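Long-range contacts in 2,3-dihydroxy-2,3-dihydrophenylpropionate dehydrogenase (Pseudomonas sp. MC1, PDB 5XTF), which oxidises naphthalene cis-dihydrodiol to 1,2-dihydroxynaphthalene with NAD+ as cofactor, as a tetrameric member of the short-chain dehydrogenase/reductase family: residues N22-S27 against A46-S51; F95-C100 against K148-S153; L39-K44 against C64-D69. All coordinates share one frame; numbering follows the deposited sequence.

Contact 1 of 3, residues N22-S27 against A46-S51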
# COMPACT_ATOMS: atom_id res chain seq x y z
N ASN B 22 -20.30 -31.78 2.08
CA ASN B 22 -19.39 -31.79 0.94
C ASN B 22 -19.84 -30.80 -0.13
O ASN B 22 -19.08 -29.89 -0.50
CB ASN B 22 -19.28 -33.20 0.35
CG ASN B 22 -17.83 -33.71 0.31
OD1 ASN B 22 -16.98 -33.31 1.12
ND2 ASN B 22 -17.54 -34.59 -0.65
N GLN B 23 -21.07 -30.94 -0.63
CA GLN B 23 -21.46 -30.28 -1.88
C GLN B 23 -21.39 -28.76 -1.78
O GLN B 23 -22.11 -28.15 -0.98
CB GLN B 23 -22.87 -30.69 -2.26
CG GLN B 23 -23.25 -30.18 -3.62
CD GLN B 23 -22.18 -30.51 -4.65
OE1 GLN B 23 -21.49 -29.62 -5.15
NE2 GLN B 23 -22.04 -31.81 -4.98
N GLN B 24 -20.54 -28.14 -2.60
CA GLN B 24 -20.39 -26.69 -2.59
C GLN B 24 -21.14 -26.07 -3.76
O GLN B 24 -21.28 -26.69 -4.82
CB GLN B 24 -18.93 -26.25 -2.65
CG GLN B 24 -18.09 -26.72 -1.47
CD GLN B 24 -18.58 -26.17 -0.16
OE1 GLN B 24 -18.34 -25.00 0.14
NE2 GLN B 24 -19.27 -26.99 0.63
N VAL B 25 -21.60 -24.84 -3.56
CA VAL B 25 -22.43 -24.10 -4.50
C VAL B 25 -21.89 -22.68 -4.62
O VAL B 25 -21.68 -22.01 -3.60
CB VAL B 25 -23.90 -24.07 -4.03
CG1 VAL B 25 -24.69 -23.11 -4.89
CG2 VAL B 25 -24.49 -25.47 -4.04
N VAL B 26 -21.69 -22.22 -5.86
CA VAL B 26 -21.15 -20.89 -6.11
C VAL B 26 -22.07 -20.14 -7.07
O VAL B 26 -22.63 -20.74 -8.00
CB VAL B 26 -19.72 -20.94 -6.69
CG1 VAL B 26 -19.69 -21.68 -8.02
CG2 VAL B 26 -19.15 -19.53 -6.85
N SER B 27 -22.21 -18.84 -6.86
CA SER B 27 -23.02 -17.99 -7.72
C SER B 27 -22.18 -16.85 -8.27
O SER B 27 -21.55 -16.12 -7.50
CB SER B 27 -24.21 -17.46 -6.93
OG SER B 27 -25.01 -16.70 -7.80
N ALA B 46 -14.28 -28.12 -11.14
CA ALA B 46 -13.85 -28.46 -9.79
C ALA B 46 -14.94 -29.14 -8.97
O ALA B 46 -14.66 -29.57 -7.85
CB ALA B 46 -13.36 -27.20 -9.06
N GLY B 47 -16.16 -29.24 -9.48
CA GLY B 47 -17.20 -30.01 -8.83
C GLY B 47 -18.30 -29.22 -8.18
O GLY B 47 -19.14 -29.82 -7.50
N TYR B 48 -18.34 -27.90 -8.37
CA TYR B 48 -19.37 -27.06 -7.75
C TYR B 48 -20.69 -27.15 -8.50
O TYR B 48 -20.73 -27.37 -9.71
CB TYR B 48 -18.95 -25.58 -7.76
CG TYR B 48 -17.93 -25.15 -6.71
CD1 TYR B 48 -16.61 -25.57 -6.79
CD2 TYR B 48 -18.29 -24.30 -5.67
CE1 TYR B 48 -15.67 -25.17 -5.84
CE2 TYR B 48 -17.35 -23.89 -4.72
CZ TYR B 48 -16.04 -24.33 -4.81
OH TYR B 48 -15.10 -23.93 -3.88
N CYS B 49 -21.77 -26.95 -7.77
CA CYS B 49 -23.01 -26.52 -8.40
C CYS B 49 -22.89 -25.02 -8.64
O CYS B 49 -22.47 -24.28 -7.74
CB CYS B 49 -24.22 -26.84 -7.53
SG CYS B 49 -24.36 -28.57 -7.06
N VAL B 50 -23.24 -24.57 -9.84
CA VAL B 50 -22.96 -23.20 -10.27
C VAL B 50 -24.26 -22.54 -10.68
O VAL B 50 -25.03 -23.10 -11.48
CB VAL B 50 -21.95 -23.17 -11.44
CG1 VAL B 50 -21.76 -21.74 -11.94
CG2 VAL B 50 -20.62 -23.78 -10.99
N SER B 51 -24.51 -21.36 -10.15
CA SER B 51 -25.50 -20.47 -10.73
C SER B 51 -24.80 -19.24 -11.28
O SER B 51 -23.69 -18.87 -10.86
CB SER B 51 -26.57 -20.06 -9.72
OG SER B 51 -26.12 -19.01 -8.91
O HOH W 1 -15.27 -24.71 -1.38
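The ring of Tyr-48 takes Gln-24 and Val-26 at a slant along its CD2-CE2 side: Gln-24 CB lies 3.5 Å from Tyr-48 CE2, and Val-26 CG1, on a side chain that crosses the tyrosine at about a right angle, is 3.8 Å from Tyr-48 CD2. The same ring makes an edge-to-face pair with Phe-43 of helix 34-46. A water sits 2.6 Å from Tyr-48 OH and bonds weakly to Gln-24 OE1, whose stronger partner is Arg-256.

Beyond Tyr-48 the backbones run as neighbouring parallel strands, the first and second of the Rossmann fold, joined by helix 34-46 in a beta-alpha-beta crossover. Gly-47 ends that helix in a Schellman motif at a positive phi that suits glycine. Val-26 makes two of the three backbone bonds, N to Cys-49 O and O from Ser-51 N, both 2.9 Å; the third runs from Cys-49 N to Gln-24 O. The side chains of Val-26 and Val-50 lie side by side, CG1 of the first 3.8 Å from CG2 of the second, on the face covered by helix 34-46, where branched, apolar residues suit a buried strand. Val-25, Cys-49 and both serines point to the other face. There Ser-27 OG, anti to its backbone N (chi1 -177°), donates to Ser-51 OG at 2.8 Å; Ser-51 OG is also bonded to Thr-91 OG1.

Contact 2 of 3, residues F95-C100 against K148-S153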
# COMPACT_ATOMS: atom_id res chain seq x y z
N PHE B 95 -30.49 -25.46 -5.57
CA PHE B 95 -29.38 -26.16 -4.94
C PHE B 95 -29.44 -26.21 -3.41
O PHE B 95 -28.62 -26.92 -2.81
CB PHE B 95 -28.03 -25.55 -5.37
CG PHE B 95 -27.77 -25.65 -6.85
CD1 PHE B 95 -27.72 -26.89 -7.48
CD2 PHE B 95 -27.55 -24.50 -7.61
CE1 PHE B 95 -27.47 -26.98 -8.85
CE2 PHE B 95 -27.29 -24.59 -8.96
CZ PHE B 95 -27.26 -25.82 -9.59
N GLY B 96 -30.34 -25.49 -2.77
CA GLY B 96 -30.52 -25.65 -1.33
C GLY B 96 -29.79 -24.68 -0.43
O GLY B 96 -30.34 -24.23 0.57
N HIS B 97 -28.55 -24.35 -0.78
CA HIS B 97 -27.74 -23.43 0.01
C HIS B 97 -26.80 -22.69 -0.94
O HIS B 97 -26.77 -22.95 -2.15
CB HIS B 97 -26.95 -24.18 1.10
CG HIS B 97 -25.93 -25.12 0.54
ND1 HIS B 97 -26.24 -26.41 0.18
CD2 HIS B 97 -24.62 -24.94 0.24
CE1 HIS B 97 -25.16 -27.00 -0.31
NE2 HIS B 97 -24.16 -26.13 -0.29
N LEU B 98 -26.04 -21.74 -0.40
CA LEU B 98 -25.07 -20.99 -1.19
C LEU B 98 -23.78 -20.91 -0.38
O LEU B 98 -23.80 -20.45 0.76
CB LEU B 98 -25.58 -19.59 -1.54
CG LEU B 98 -24.60 -18.66 -2.27
CD1 LEU B 98 -24.31 -19.15 -3.70
CD2 LEU B 98 -25.14 -17.27 -2.32
N ASP B 99 -22.66 -21.36 -0.97
CA ASP B 99 -21.39 -21.30 -0.26
C ASP B 99 -20.52 -20.10 -0.64
O ASP B 99 -19.78 -19.61 0.21
CB ASP B 99 -20.58 -22.58 -0.49
CG ASP B 99 -21.28 -23.81 0.03
OD1 ASP B 99 -21.23 -24.05 1.26
OD2 ASP B 99 -21.90 -24.54 -0.78
N CYS B 100 -20.57 -19.63 -1.88
CA CYS B 100 -19.67 -18.58 -2.32
C CYS B 100 -20.40 -17.67 -3.29
O CYS B 100 -21.15 -18.15 -4.14
CB CYS B 100 -18.41 -19.15 -2.99
SG CYS B 100 -17.15 -17.90 -3.45
N LYS B 148 -24.34 -16.53 5.60
CA LYS B 148 -24.25 -16.70 7.04
C LYS B 148 -24.64 -18.11 7.48
O LYS B 148 -24.10 -18.62 8.48
CB LYS B 148 -25.12 -15.67 7.76
CG LYS B 148 -24.64 -14.23 7.63
CD LYS B 148 -25.26 -13.37 8.73
CE LYS B 148 -24.91 -11.89 8.55
NZ LYS B 148 -25.73 -11.03 9.44
N LYS B 149 -25.60 -18.72 6.79
CA LYS B 149 -26.04 -20.07 7.12
C LYS B 149 -24.97 -21.09 6.79
O LYS B 149 -24.88 -22.13 7.45
CB LYS B 149 -27.31 -20.42 6.37
CG LYS B 149 -28.54 -19.60 6.78
CD LYS B 149 -29.73 -20.17 6.02
CE LYS B 149 -30.90 -19.22 5.94
NZ LYS B 149 -32.07 -19.95 5.37
N THR B 150 -24.14 -20.82 5.79
CA THR B 150 -23.06 -21.73 5.45
C THR B 150 -21.70 -21.22 5.91
O THR B 150 -20.70 -21.91 5.68
CB THR B 150 -23.04 -21.95 3.93
OG1 THR B 150 -22.82 -20.69 3.29
CG2 THR B 150 -24.39 -22.53 3.46
N ASN B 151 -21.66 -20.04 6.54
CA ASN B 151 -20.43 -19.33 6.86
C ASN B 151 -19.50 -19.34 5.64
O ASN B 151 -18.38 -19.85 5.66
CB ASN B 151 -19.75 -19.92 8.10
CG ASN B 151 -20.56 -19.68 9.37
OD1 ASN B 151 -21.69 -19.15 9.35
ND2 ASN B 151 -19.99 -20.09 10.49
N GLY B 152 -20.02 -18.78 4.56
CA GLY B 152 -19.40 -18.88 3.27
C GLY B 152 -18.45 -17.75 2.99
O GLY B 152 -17.97 -17.07 3.91
N SER B 153 -18.17 -17.53 1.71
CA SER B 153 -17.25 -16.45 1.37
C SER B 153 -17.80 -15.60 0.22
O SER B 153 -18.78 -15.94 -0.44
CB SER B 153 -15.86 -17.00 1.02
OG SER B 153 -15.86 -17.71 -0.19
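Thr-150 meets the loop at His-97, Leu-98 and Asp-99; all three of its side-chain atoms lie close to Leu-98 O, and CB and CG2 reach further neighbours as well. CB, pointing at the loop, stands 3.8 Å from Asp-99 OD1. There the chain forks. OG1 lies between the backbone N and the carbonyl carbon (chi1 61°), and from that position donates to Leu-98 O at 2.7 Å, arriving tilted 21° from the carbonyl plane. CG2, anti to the carbonyl carbon, packs against His-97 CB at 3.9 Å, the two side chains crossing at about a right angle. Threonine suits the site because one branch is polar and the other apolar. An alanine here would probably leave Leu-98 O without this hydroxyl donor and open a gap beside His-97 CB.

Past the end of helix 118-150 the two chains draw together as parallel neighbours. Ser-153 N bonds to Asp-99 O at 3.0 Å, and Cys-100 pairs with Ser-153 in a single parallel bridge, where the fourth and fifth strands of the Rossmann sheet begin. Gly-152 has to be glycine: a CB on it would run into Asp-99 O, from which its CA is just 3.2 Å away.

The polar ends look mostly to other partners. His-97 NE2 bonds to Gln-23 O and only weakly to Asp-99 OD2; Asp-99 CG lies in the plane of the imidazole, at its edge. Asp-99 OD2 also accepts from Val-25 N, while OD1 forms a salt bridge with Arg-256, which bonds to Thr-150 O as well. Arg-256 thus ties both segments together, and its charge would be expected to keep the buried carboxylate of Asp-99 ionised.

Contact 3 of 3, residues L39-K44 against C64-D69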
# COMPACT_ATOMS: atom_id res chain seq x y z
N LEU B 39 -14.90 -18.64 -15.03
CA LEU B 39 -15.18 -19.04 -13.66
C LEU B 39 -16.26 -20.11 -13.62
O LEU B 39 -16.16 -21.08 -12.85
CB LEU B 39 -15.58 -17.82 -12.83
CG LEU B 39 -14.48 -16.75 -12.72
CD1 LEU B 39 -14.94 -15.59 -11.83
CD2 LEU B 39 -13.21 -17.38 -12.21
N VAL B 40 -17.29 -19.96 -14.46
CA VAL B 40 -18.30 -21.01 -14.59
C VAL B 40 -17.65 -22.33 -14.98
O VAL B 40 -17.83 -23.36 -14.32
CB VAL B 40 -19.37 -20.61 -15.61
CG1 VAL B 40 -20.25 -21.83 -15.94
CG2 VAL B 40 -20.17 -19.44 -15.10
N ARG B 41 -16.87 -22.31 -16.06
CA ARG B 41 -16.23 -23.53 -16.52
C ARG B 41 -15.28 -24.07 -15.46
O ARG B 41 -15.19 -25.29 -15.26
CB ARG B 41 -15.50 -23.27 -17.83
CG ARG B 41 -16.44 -22.86 -18.94
CD ARG B 41 -15.71 -22.40 -20.18
NE ARG B 41 -16.64 -22.01 -21.24
CZ ARG B 41 -16.33 -21.29 -22.31
NH1 ARG B 41 -15.09 -20.85 -22.47
NH2 ARG B 41 -17.26 -20.98 -23.21
N SER B 42 -14.57 -23.19 -14.75
CA SER B 42 -13.58 -23.67 -13.79
C SER B 42 -14.23 -24.26 -12.55
O SER B 42 -13.78 -25.28 -12.03
CB SER B 42 -12.63 -22.54 -13.41
OG SER B 42 -11.62 -22.43 -14.40
N PHE B 43 -15.27 -23.60 -12.03
CA PHE B 43 -15.89 -24.10 -10.82
C PHE B 43 -16.71 -25.35 -11.11
O PHE B 43 -16.72 -26.30 -10.31
CB PHE B 43 -16.75 -23.00 -10.17
CG PHE B 43 -15.97 -22.04 -9.29
CD1 PHE B 43 -15.38 -20.90 -9.83
CD2 PHE B 43 -15.82 -22.28 -7.93
CE1 PHE B 43 -14.65 -20.00 -9.01
CE2 PHE B 43 -15.10 -21.38 -7.11
CZ PHE B 43 -14.51 -20.25 -7.66
N LYS B 44 -17.38 -25.38 -12.26
CA LYS B 44 -18.05 -26.61 -12.69
C LYS B 44 -17.06 -27.76 -12.78
O LYS B 44 -17.34 -28.87 -12.32
CB LYS B 44 -18.74 -26.41 -14.04
CG LYS B 44 -19.87 -27.37 -14.30
CD LYS B 44 -21.13 -26.90 -13.60
CE LYS B 44 -22.23 -27.93 -13.76
NZ LYS B 44 -21.92 -29.16 -12.98
N CYS B 64 -25.90 -22.81 -22.09
CA CYS B 64 -26.71 -24.02 -22.25
C CYS B 64 -26.10 -24.99 -23.26
O CYS B 64 -26.05 -26.20 -23.01
CB CYS B 64 -28.13 -23.65 -22.67
SG CYS B 64 -29.05 -22.80 -21.36
N ASN B 65 -25.62 -24.48 -24.39
CA ASN B 65 -24.93 -25.33 -25.35
C ASN B 65 -23.83 -26.14 -24.68
O ASN B 65 -23.52 -27.25 -25.12
CB ASN B 65 -24.32 -24.50 -26.48
CG ASN B 65 -25.35 -23.80 -27.32
OD1 ASN B 65 -26.56 -24.02 -27.18
ND2 ASN B 65 -24.88 -22.96 -28.22
N GLU B 66 -23.20 -25.59 -23.64
CA GLU B 66 -22.09 -26.31 -23.02
C GLU B 66 -22.55 -27.16 -21.85
O GLU B 66 -22.11 -28.30 -21.71
CB GLU B 66 -21.00 -25.32 -22.57
CG GLU B 66 -19.75 -26.00 -21.95
CD GLU B 66 -18.49 -25.09 -21.93
OE1 GLU B 66 -18.44 -24.02 -22.60
OE2 GLU B 66 -17.51 -25.47 -21.24
N PHE B 67 -23.45 -26.65 -21.02
CA PHE B 67 -23.77 -27.31 -19.76
C PHE B 67 -25.20 -27.80 -19.68
O PHE B 67 -25.60 -28.30 -18.62
CB PHE B 67 -23.50 -26.37 -18.58
CG PHE B 67 -22.07 -25.96 -18.44
CD1 PHE B 67 -21.15 -26.83 -17.90
CD2 PHE B 67 -21.65 -24.71 -18.86
CE1 PHE B 67 -19.82 -26.47 -17.78
CE2 PHE B 67 -20.33 -24.34 -18.74
CZ PHE B 67 -19.41 -25.23 -18.20
N LYS B 68 -25.98 -27.66 -20.76
CA LYS B 68 -27.36 -28.13 -20.79
C LYS B 68 -28.18 -27.44 -19.72
O LYS B 68 -28.45 -26.24 -19.81
CB LYS B 68 -27.43 -29.66 -20.63
CG LYS B 68 -26.84 -30.40 -21.80
CD LYS B 68 -26.43 -31.83 -21.47
CE LYS B 68 -25.68 -32.46 -22.64
NZ LYS B 68 -25.13 -33.81 -22.33
N ASP B 69 -28.61 -28.20 -18.71
CA ASP B 69 -29.43 -27.66 -17.63
C ASP B 69 -28.78 -27.85 -16.27
O ASP B 69 -29.47 -27.67 -15.25
CB ASP B 69 -30.81 -28.31 -17.65
CG ASP B 69 -31.80 -27.51 -18.45
OD1 ASP B 69 -31.71 -26.26 -18.41
OD2 ASP B 69 -32.65 -28.14 -19.13
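Glu-66 OE1 is held by the guanidinium of Arg-41: Arg-41 NE forms a salt bridge to it at 3.0 Å, and Arg-41 NH2 lies 3.3 Å from the same oxygen. The carboxylate and guanidinium planes are 26° apart, and the two side chains cross at about a right angle. Arg-41 NH1 has a second acid, Glu-38 of its own helix, so this arginine is shared between two carboxylates, which suits a long side chain with several N-H donors.

Next to the ion pair lies the ring of Phe-67. Glu-66 CG rests over one face, 3.6 Å above the plane and offset toward the rim, while Arg-41 CG comes to the edge, in the ring plane, 3.9 Å from Phe-67 CZ. Val-40 CG1 touches Phe-67 CE2 at 3.8 Å. Lys-44 CG, anti to the backbone N (chi1 -157°), approaches Phe-67 CE1 to 3.6 Å at a slant, lending its methylenes to the aromatic ring.

The contact joins helix 34-46 to helix 57-67, neighbours on the same side of the Rossmann sheet. Val-40, buried, also touches Leu-63 and, in strand 25-28, Ile-28.

Overall arrangement
Contact 1 is the hub. It touches contact 2, with centres 10 Å apart, where two side-chain bonds tie the 22-27 segment to the 95-100 loop and Val-25 CG1 packs on His-97 O at 3.4 Å. Toward contact 3, centred 11 Å away, Tyr-48 N bonds to Phe-43 O at 3.0 Å. Contacts 2 and 3 do not touch; their centres are 20 Å apart. Together they span four neighbouring strands and helices on both faces of the sheet. NAD+ is not bound to this chain, but its site is near: the side chain of Val-40 lies about 8 Å from that of the NAD+-binding Asn-104, and those of Val-26 and Cys-100 about 10 Å.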